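Local coordinates for protein CDP-4-keto-6-deoxy-D-glucose-3-dehydrase (Yersinia pseudotuberculosis, PDB 3BB8) that probably catalyses, as a pyridoxal-phosphate enzyme, removal of the C3 hydroxyl from CDP-4-keto-6-deoxy-D-glucose during lipopolysaccharide sugar biosynthesis, at residues Arg62-Phe67 with Val80-Ser85. The protein carries 1 engineered substitution. Residues are numbered along the deposited sequence; the frame is centred on the assembly and turned at random.
Sequences RFNDAF and VLTTTS. With PLP (pyridoxal-5'-phosphate), chain C.
Thr82 on strand 79-83 meets Asn64 and Phe67, two residues on neighbouring turns of helix 62-75. From its CB, which points toward the helix, the threonine divides into a polar and an apolar branch, while its backbone N is tied to the same helix by a bond to Glu68 OE2. CB itself lies 3.5 Å from Asn64 OD1. OG1 is tucked back over the main chain (chi1 56°) and donates a hydrogen bond of 2.7 Å to Asn64 OD1; this hydroxyl is placed with less certainty, because it lies too close to another atom of the model. The bond is angled at the acceptor, where Asn64 CG, Asn64 OD1 and Thr82 OG1 make about 124°. The methyl CG2 also passes Asn64 OD1, at 3.3 Å, and then reaches the Phe67 ring obliquely, 3.7 Å from CD1 and 4.0 Å from CE1. Asn64 can present its amide oxygen because CG stands anti to the backbone N (chi1 -173°), bringing OD1 up to the threonine. All three residues are buried. In this aspartate aminotransferase fold, strand 79-83 runs antiparallel to strand 228-232 in the large mixed sheet, and helix 62-75 packs against strand 79-83. Loop residue Ile291 touches both Asn64 and Thr82, while Phe67 meets Phe216 with the ring planes steeply inclined. Beyond the strand the chain turns to the cofactor: Ser85 CB comes within 3.4 Å of PLP O3P. Ser85 is the N-cap of helix 86-96; its OG bonds to Ser88 N and to Asn288 O of the second subunit, and Gly86 N and Ser87 OG at the start of that helix hydrogen-bond to PLP.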
loop_
_atom_site.group_PDB
_atom_site.type_symbol
_atom_site.label_atom_id
_atom_site.label_comp_id
_atom_site.label_asym_id
_atom_site.label_seq_id
_atom_site.Cartn_x
_atom_site.Cartn_y
_atom_site.Cartn_z
ATOM N N ARG A 62 -5.179 17.209 6.853
ATOM C CA ARG A 62 -4.590 18.079 7.863
ATOM C C ARG A 62 -3.277 17.522 8.412
ATOM O O ARG A 62 -2.219 18.139 8.261
ATOM C CB ARG A 62 -5.625 18.266 8.975
ATOM C CG ARG A 62 -5.167 18.901 10.257
ATOM C CD ARG A 62 -6.308 18.780 11.271
ATOM N NE ARG A 62 -5.914 19.197 12.613
ATOM C CZ ARG A 62 -6.540 18.815 13.722
ATOM N NH1 ARG A 62 -7.592 18.003 13.651
ATOM N NH2 ARG A 62 -6.110 19.238 14.904
ATOM N N PHE A 63 -3.335 16.351 9.031
ATOM C CA PHE A 63 -2.128 15.753 9.590
ATOM C C PHE A 63 -1.086 15.328 8.558
ATOM O O PHE A 63 0.116 15.554 8.762
ATOM C CB PHE A 63 -2.484 14.563 10.473
ATOM C CG PHE A 63 -3.248 14.940 11.699
ATOM C CD1 PHE A 63 -4.635 14.816 11.738
ATOM C CD2 PHE A 63 -2.582 15.433 12.818
ATOM C CE1 PHE A 63 -5.344 15.174 12.873
ATOM C CE2 PHE A 63 -3.280 15.796 13.957
ATOM C CZ PHE A 63 -4.665 15.667 13.989
ATOM N N ASN A 64 -1.528 14.724 7.456
ATOM C CA ASN A 64 -0.583 14.292 6.437
ATOM C C ASN A 64 0.183 15.481 5.884
ATOM O O ASN A 64 1.365 15.358 5.558
ATOM C CB ASN A 64 -1.285 13.563 5.292
ATOM C CG ASN A 64 -0.296 12.961 4.294
ATOM O OD1 ASN A 64 0.423 12.013 4.616
ATOM N ND2 ASN A 64 -0.247 13.523 3.083
ATOM N N ASP A 65 -0.486 16.628 5.771
ATOM C CA ASP A 65 0.167 17.838 5.262
ATOM C C ASP A 65 1.237 18.273 6.247
ATOM O O ASP A 65 2.362 18.590 5.861
ATOM C CB ASP A 65 -0.828 18.992 5.089
ATOM C CG ASP A 65 -1.825 18.748 3.979
ATOM O OD1 ASP A 65 -1.437 18.155 2.946
ATOM O OD2 ASP A 65 -2.996 19.162 4.133
ATOM N N ALA A 66 0.870 18.295 7.523
ATOM C CA ALA A 66 1.793 18.684 8.585
ATOM C C ALA A 66 3.001 17.742 8.630
ATOM O O ALA A 66 4.147 18.188 8.739
ATOM C CB ALA A 66 1.069 18.678 9.935
ATOM N N PHE A 67 2.739 16.441 8.531
ATOM C CA PHE A 67 3.808 15.453 8.566
ATOM C C PHE A 67 4.781 15.600 7.410
ATOM O O PHE A 67 5.990 15.654 7.622
ATOM C CB PHE A 67 3.244 14.023 8.571
ATOM C CG PHE A 67 4.312 12.958 8.590
ATOM C CD1 PHE A 67 4.857 12.475 7.400
ATOM C CD2 PHE A 67 4.846 12.513 9.799
ATOM C CE1 PHE A 67 5.922 11.572 7.409
ATOM C CE2 PHE A 67 5.913 11.609 9.818
ATOM C CZ PHE A 67 6.451 11.140 8.619
ATOM N N VAL A 80 8.197 15.735 -0.089
ATOM C CA VAL A 80 8.031 14.523 0.695
ATOM C C VAL A 80 6.633 13.970 0.443
ATOM O O VAL A 80 5.642 14.664 0.630
ATOM C CB VAL A 80 8.195 14.809 2.207
ATOM C CG1 VAL A 80 7.772 13.586 3.025
ATOM C CG2 VAL A 80 9.647 15.185 2.513
ATOM N N LEU A 81 6.564 12.715 0.012
ATOM C CA LEU A 81 5.290 12.061 -0.261
ATOM C C LEU A 81 5.130 10.837 0.638
ATOM O O LEU A 81 6.018 9.981 0.680
ATOM C CB LEU A 81 5.239 11.607 -1.720
ATOM C CG LEU A 81 5.174 12.662 -2.819
ATOM C CD1 LEU A 81 5.331 11.988 -4.177
ATOM C CD2 LEU A 81 3.840 13.403 -2.731
ATOM N N THR A 82 4.010 10.744 1.349
ATOM C CA THR A 82 3.800 9.585 2.188
ATOM C C THR A 82 3.232 8.437 1.369
ATOM O O THR A 82 2.599 8.649 0.330
ATOM C CB THR A 82 2.849 9.874 3.364
ATOM O OG1 THR A 82 1.598 10.374 2.870
ATOM C CG2 THR A 82 3.485 10.883 4.319
ATOM N N THR A 83 3.472 7.217 1.839
ATOM C CA THR A 83 2.976 6.025 1.163
ATOM C C THR A 83 2.726 4.916 2.197
ATOM O O THR A 83 2.986 5.115 3.380
ATOM C CB THR A 83 3.958 5.583 0.056
ATOM O OG1 THR A 83 3.415 4.458 -0.638
ATOM C CG2 THR A 83 5.311 5.246 0.636
ATOM N N THR A 84 2.229 3.757 1.764
ATOM C CA THR A 84 1.865 2.682 2.695
ATOM C C THR A 84 2.954 2.022 3.540
ATOM O O THR A 84 2.667 1.499 4.611
ATOM C CB THR A 84 1.140 1.537 1.975
ATOM O OG1 THR A 84 2.113 0.632 1.442
ATOM C CG2 THR A 84 0.260 2.082 0.834
ATOM N N SER A 85 4.194 2.038 3.065
ATOM C CA SER A 85 5.267 1.386 3.784
ATOM C C SER A 85 6.597 1.751 3.162
ATOM O O SER A 85 6.648 2.382 2.108
ATOM C CB SER A 85 5.093 -0.140 3.683
ATOM O OG SER A 85 5.182 -0.570 2.325
HETATM N N1 PLP C . 14.427 -1.537 3.207
HETATM C C2 PLP C . 15.045 -1.765 4.426
HETATM C C2A PLP C . 16.568 -1.770 4.456
HETATM C C3 PLP C . 14.254 -1.980 5.594
HETATM O O3 PLP C . 14.816 -2.210 6.801
HETATM C C4 PLP C . 12.798 -1.955 5.503
HETATM C C4A PLP C . 11.977 -2.166 6.823
HETATM C C5 PLP C . 12.220 -1.726 4.211
HETATM C C6 PLP C . 13.088 -1.516 3.071
HETATM C C5A PLP C . 10.761 -1.660 3.877
HETATM O O4P PLP C . 9.989 -1.117 4.852
HETATM P P PLP C . 8.554 -1.669 5.320
HETATM O O1P PLP C . 7.885 -0.512 6.033
HETATM O O2P PLP C . 8.887 -2.898 6.351
HETATM O O3P PLP C . 7.760 -2.169 4.108
#